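Local coordinates for hemoglobin (Mustelus griseus, PDB 1GCV), which carries oxygen from the gills to the peripheral tissues, binding it at a heme iron in each chain of an alpha2-beta2 tetramer, at residues Arg8-Lys13 with Pro114-Ile119; Leu95-Ile100 with Lys122-Val127. One frame throughout, in Å; residues are numbered along the deposited sequence.

Contact 1 of 2, residues Arg8-Lys13 with Pro114-Ile119; sequences RDEISK and PHIQGI
Glu10 lies against both Ile116 and Ile119, and this one side chain supplies most of what helix 5-17 brings to the meeting with the start of helix 114-132, in globin terms the A and H helices. The short helical axes pass 10.6 Å apart at a crossing angle of -78°, and the nearest CA atoms, those of Glu10 and Ile119, are 7.8 Å apart, so side chains do the bridging. In Glu10, CG anti to the backbone N (chi1 161°) comes to lie beside Ile119, and the bend at chi2 (69°) turns the carboxylate across Ile116 at about a right angle. Each carboxylate oxygen faces one branch there: Glu10 OE1 is 3.6 Å from Ile116 CG2, and Glu10 OE2 is 3.7 Å from Ile116 CD1. Nearer the backbone, CG of Glu10 stands 4.1 Å from Ile119 CG2. That methyl is shared, since Ile11 brings its CD1 to 3.8 Å from Ile119 CG2, the two isoleucines meeting at a slant. The polar end of Glu10 is held by residues outside both segments: OE1 forms a salt bridge with Arg108 and accepts a hydrogen bond from Trp120 NE1. Apolar branches therefore line the glutamate stem and flank its carboxylate, while the arginine and indole N-H engage OE1; this pairing would be expected to stabilise the ionised form at the partly buried A/H junction.

Contact 2 of 2, residues Leu95-Ile100 with Lys122-Val127; sequences LLTDCI and KFFEVV
Phe124 reaches across from helix 114-132 to helix 93-108 and touches both Thr97 and Ile100, so nearly everything that joins these H and G helices here passes through one ring. The backbones come close at the same place, the CA atoms of Thr97 and Phe124 being 6.2 Å apart. Along 122-127, Lys122 turns elsewhere, to a salt bridge with Glu7, and Phe123 packs on Val65 of helix 50-66. Phe124 follows with CG anti to its carbonyl carbon (chi1 -75°), a setting that extends the ring along the neighbouring helix from Thr97 to Ile100. At the ring's root, Thr97 CB lies 3.5 Å from Phe124 CG, and the methyl CG2 of Thr97 is 3.6 Å from Phe124 CD2. At the far end, Ile100 crosses the phenylalanine at about a right angle and places its CG2 3.6 Å from Phe124 CZ. Both approaches to the ring are oblique. One turn on, Val127 also directs its CB toward helix 93-108 but packs on Leu61. The Thr97 hydroxyl is hydrogen-bonded to the carbonyl oxygen of His94, consistent with CB and CG2 being what Thr97 presents to the ring. With that polar group satisfied, the contact is apolar in character and fully buried, a hydrocarbon junction of the globin core beside the heme, which touches Thr97.

Helix 114-132 serves both contacts: its first turns meet helix 5-17 in contact 1, and its middle meets helix 93-108 in contact 2. The centres are 12 Å apart, yet the two join directly, with Ile11 CD1 3.8 Å from Phe123 CB. Contact 1 sits farther out, about 14 Å from the chain centre against 5 Å for contact 2. Their relation to the heme differs likewise: the Ile11 side chain is about 13 Å from it, whereas that of Thr97 is about 4 Å away and Leu96 belongs to the heme pocket. Side chain to side chain, Ile100 is about 10 Å from distal His53, and Thr97 about 11 Å from proximal His82.

Contact 1 of 2, residues Arg8-Lys13 with Pro114-Ile119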
# COMPACT_ATOMS: atom_id res chain seq x y z
N ARG B 8 16.07 -19.50 -10.56
CA ARG B 8 15.33 -20.54 -11.26
C ARG B 8 15.45 -21.85 -10.48
O ARG B 8 14.47 -22.55 -10.24
CB ARG B 8 15.91 -20.76 -12.65
CG ARG B 8 15.81 -19.60 -13.59
CD ARG B 8 16.37 -19.99 -14.94
NE ARG B 8 16.42 -18.88 -15.88
CZ ARG B 8 15.41 -18.55 -16.68
NH1 ARG B 8 15.53 -17.52 -17.51
NH2 ARG B 8 14.29 -19.25 -16.65
N ASP B 9 16.68 -22.17 -10.08
CA ASP B 9 16.96 -23.39 -9.34
C ASP B 9 16.25 -23.45 -7.99
O ASP B 9 15.69 -24.48 -7.64
CB ASP B 9 18.47 -23.54 -9.13
CG ASP B 9 19.20 -23.93 -10.41
OD1 ASP B 9 20.45 -23.95 -10.41
OD2 ASP B 9 18.53 -24.23 -11.42
N GLU B 10 16.28 -22.36 -7.24
CA GLU B 10 15.63 -22.33 -5.94
C GLU B 10 14.15 -22.61 -6.08
O GLU B 10 13.59 -23.40 -5.33
CB GLU B 10 15.83 -20.96 -5.28
CG GLU B 10 14.85 -20.66 -4.16
CD GLU B 10 15.07 -21.52 -2.92
OE1 GLU B 10 14.10 -21.72 -2.16
OE2 GLU B 10 16.21 -21.98 -2.72
N ILE B 11 13.51 -21.96 -7.05
CA ILE B 11 12.08 -22.13 -7.27
C ILE B 11 11.73 -23.51 -7.82
O ILE B 11 10.86 -24.19 -7.28
CB ILE B 11 11.54 -21.03 -8.22
CG1 ILE B 11 11.43 -19.71 -7.46
CG2 ILE B 11 10.18 -21.43 -8.78
CD1 ILE B 11 11.86 -18.50 -8.24
N SER B 12 12.40 -23.92 -8.89
CA SER B 12 12.14 -25.21 -9.50
C SER B 12 12.43 -26.37 -8.56
O SER B 12 11.67 -27.34 -8.50
CB SER B 12 12.97 -25.37 -10.78
OG SER B 12 14.21 -25.97 -10.49
N LYS B 13 13.54 -26.29 -7.83
CA LYS B 13 13.90 -27.35 -6.89
C LYS B 13 12.89 -27.49 -5.75
O LYS B 13 12.54 -28.61 -5.38
CB LYS B 13 15.29 -27.09 -6.32
CG LYS B 13 16.33 -28.12 -6.74
CD LYS B 13 16.72 -27.96 -8.22
CE LYS B 13 15.87 -28.84 -9.13
NZ LYS B 13 15.78 -28.31 -10.52
N PRO B 114 17.10 -14.30 4.45
CA PRO B 114 16.59 -13.07 3.82
C PRO B 114 16.77 -13.13 2.30
O PRO B 114 15.92 -12.66 1.55
CB PRO B 114 17.42 -11.96 4.47
CG PRO B 114 17.75 -12.51 5.82
CD PRO B 114 17.99 -13.99 5.59
N HIS B 115 17.89 -13.71 1.86
CA HIS B 115 18.18 -13.83 0.44
C HIS B 115 17.18 -14.78 -0.23
O HIS B 115 16.64 -14.48 -1.30
CB HIS B 115 19.61 -14.34 0.22
CG HIS B 115 19.96 -14.58 -1.21
ND1 HIS B 115 20.12 -15.84 -1.74
CD2 HIS B 115 20.13 -13.71 -2.24
CE1 HIS B 115 20.37 -15.74 -3.04
NE2 HIS B 115 20.38 -14.46 -3.36
N ILE B 116 16.93 -15.93 0.40
CA ILE B 116 15.98 -16.90 -0.14
C ILE B 116 14.57 -16.29 -0.15
O ILE B 116 13.81 -16.51 -1.10
CB ILE B 116 15.96 -18.20 0.69
CG1 ILE B 116 17.33 -18.88 0.62
CG2 ILE B 116 14.89 -19.14 0.16
CD1 ILE B 116 17.74 -19.29 -0.78
N GLN B 117 14.21 -15.55 0.90
CA GLN B 117 12.90 -14.91 0.97
C GLN B 117 12.78 -13.93 -0.20
O GLN B 117 11.71 -13.80 -0.80
CB GLN B 117 12.72 -14.15 2.29
CG GLN B 117 11.45 -13.28 2.32
CD GLN B 117 11.27 -12.50 3.61
OE1 GLN B 117 12.09 -12.57 4.52
NE2 GLN B 117 10.17 -11.76 3.70
N GLY B 118 13.88 -13.24 -0.50
CA GLY B 118 13.89 -12.29 -1.60
C GLY B 118 13.56 -12.94 -2.93
O GLY B 118 12.89 -12.33 -3.76
N ILE B 119 14.03 -14.17 -3.15
CA ILE B 119 13.77 -14.88 -4.40
C ILE B 119 12.28 -15.21 -4.52
O ILE B 119 11.68 -15.04 -5.58
CB ILE B 119 14.59 -16.18 -4.48
CG1 ILE B 119 16.09 -15.85 -4.49
CG2 ILE B 119 14.22 -16.96 -5.73
CD1 ILE B 119 16.99 -17.07 -4.39

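Contact 2 of 2, residues Leu95-Ile100 with Lys122-Val127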
# COMPACT_ATOMS: atom_id res chain seq x y z
N LEU B 95 -2.23 -11.51 -0.33
CA LEU B 95 -2.55 -12.03 1.00
C LEU B 95 -2.29 -13.54 1.01
O LEU B 95 -1.87 -14.09 2.03
CB LEU B 95 -4.00 -11.74 1.36
CG LEU B 95 -4.37 -10.25 1.40
CD1 LEU B 95 -5.85 -10.10 1.69
CD2 LEU B 95 -3.54 -9.54 2.46
N LEU B 96 -2.53 -14.21 -0.11
CA LEU B 96 -2.28 -15.64 -0.19
C LEU B 96 -0.78 -15.90 -0.34
O LEU B 96 -0.21 -16.68 0.43
CB LEU B 96 -3.02 -16.27 -1.37
CG LEU B 96 -2.65 -17.73 -1.69
CD1 LEU B 96 -2.93 -18.61 -0.48
CD2 LEU B 96 -3.44 -18.22 -2.89
N THR B 97 -0.14 -15.25 -1.31
CA THR B 97 1.29 -15.45 -1.53
C THR B 97 2.11 -15.06 -0.29
O THR B 97 3.12 -15.68 -0.00
CB THR B 97 1.80 -14.68 -2.79
OG1 THR B 97 1.57 -13.27 -2.65
CG2 THR B 97 1.08 -15.17 -4.02
N ASP B 98 1.66 -14.05 0.45
CA ASP B 98 2.35 -13.64 1.67
C ASP B 98 2.24 -14.76 2.70
O ASP B 98 3.16 -15.00 3.47
CB ASP B 98 1.72 -12.38 2.27
CG ASP B 98 2.24 -11.10 1.65
OD1 ASP B 98 3.19 -11.19 0.84
OD2 ASP B 98 1.70 -10.03 1.97
N CYS B 99 1.09 -15.44 2.72
CA CYS B 99 0.90 -16.53 3.67
C CYS B 99 1.72 -17.74 3.28
O CYS B 99 2.15 -18.50 4.14
CB CYS B 99 -0.58 -16.89 3.77
SG CYS B 99 -1.48 -15.79 4.87
N ILE B 100 1.92 -17.93 1.97
CA ILE B 100 2.74 -19.03 1.47
C ILE B 100 4.19 -18.79 1.91
O ILE B 100 4.91 -19.73 2.25
CB ILE B 100 2.68 -19.14 -0.08
CG1 ILE B 100 1.29 -19.62 -0.52
CG2 ILE B 100 3.75 -20.13 -0.57
CD1 ILE B 100 1.08 -19.61 -2.02
N LYS B 122 10.15 -12.13 -5.05
CA LYS B 122 10.28 -11.75 -6.45
C LYS B 122 9.39 -12.63 -7.31
O LYS B 122 8.69 -12.14 -8.20
CB LYS B 122 11.73 -11.90 -6.89
CG LYS B 122 12.00 -11.46 -8.30
CD LYS B 122 13.40 -11.84 -8.72
CE LYS B 122 13.92 -10.92 -9.80
NZ LYS B 122 14.87 -11.62 -10.70
N PHE B 123 9.42 -13.93 -7.05
CA PHE B 123 8.60 -14.85 -7.82
C PHE B 123 7.11 -14.56 -7.65
O PHE B 123 6.37 -14.54 -8.63
CB PHE B 123 8.88 -16.30 -7.41
CG PHE B 123 8.10 -17.31 -8.20
CD1 PHE B 123 8.28 -17.43 -9.58
CD2 PHE B 123 7.17 -18.13 -7.57
CE1 PHE B 123 7.54 -18.36 -10.32
CE2 PHE B 123 6.42 -19.06 -8.30
CZ PHE B 123 6.61 -19.17 -9.68
N PHE B 124 6.67 -14.35 -6.41
CA PHE B 124 5.25 -14.09 -6.17
C PHE B 124 4.80 -12.75 -6.70
O PHE B 124 3.63 -12.55 -7.01
CB PHE B 124 4.94 -14.23 -4.68
CG PHE B 124 4.88 -15.65 -4.24
CD1 PHE B 124 5.56 -16.07 -3.11
CD2 PHE B 124 4.20 -16.59 -5.01
CE1 PHE B 124 5.57 -17.41 -2.75
CE2 PHE B 124 4.21 -17.93 -4.65
CZ PHE B 124 4.90 -18.34 -3.52
N GLU B 125 5.74 -11.83 -6.81
CA GLU B 125 5.46 -10.51 -7.34
C GLU B 125 5.16 -10.67 -8.84
O GLU B 125 4.25 -10.03 -9.37
CB GLU B 125 6.67 -9.61 -7.14
CG GLU B 125 6.35 -8.18 -6.81
CD GLU B 125 7.53 -7.28 -7.12
OE1 GLU B 125 8.62 -7.50 -6.54
OE2 GLU B 125 7.38 -6.35 -7.95
N VAL B 126 5.92 -11.54 -9.51
CA VAL B 126 5.73 -11.79 -10.95
C VAL B 126 4.40 -12.51 -11.19
O VAL B 126 3.71 -12.24 -12.18
CB VAL B 126 6.89 -12.67 -11.52
CG1 VAL B 126 6.50 -13.24 -12.89
CG2 VAL B 126 8.16 -11.84 -11.64
N VAL B 127 4.05 -13.42 -10.29
CA VAL B 127 2.80 -14.17 -10.39
C VAL B 127 1.56 -13.29 -10.12
O VAL B 127 0.54 -13.44 -10.80
CB VAL B 127 2.84 -15.39 -9.43
CG1 VAL B 127 1.44 -15.88 -9.14
CG2 VAL B 127 3.66 -16.51 -10.07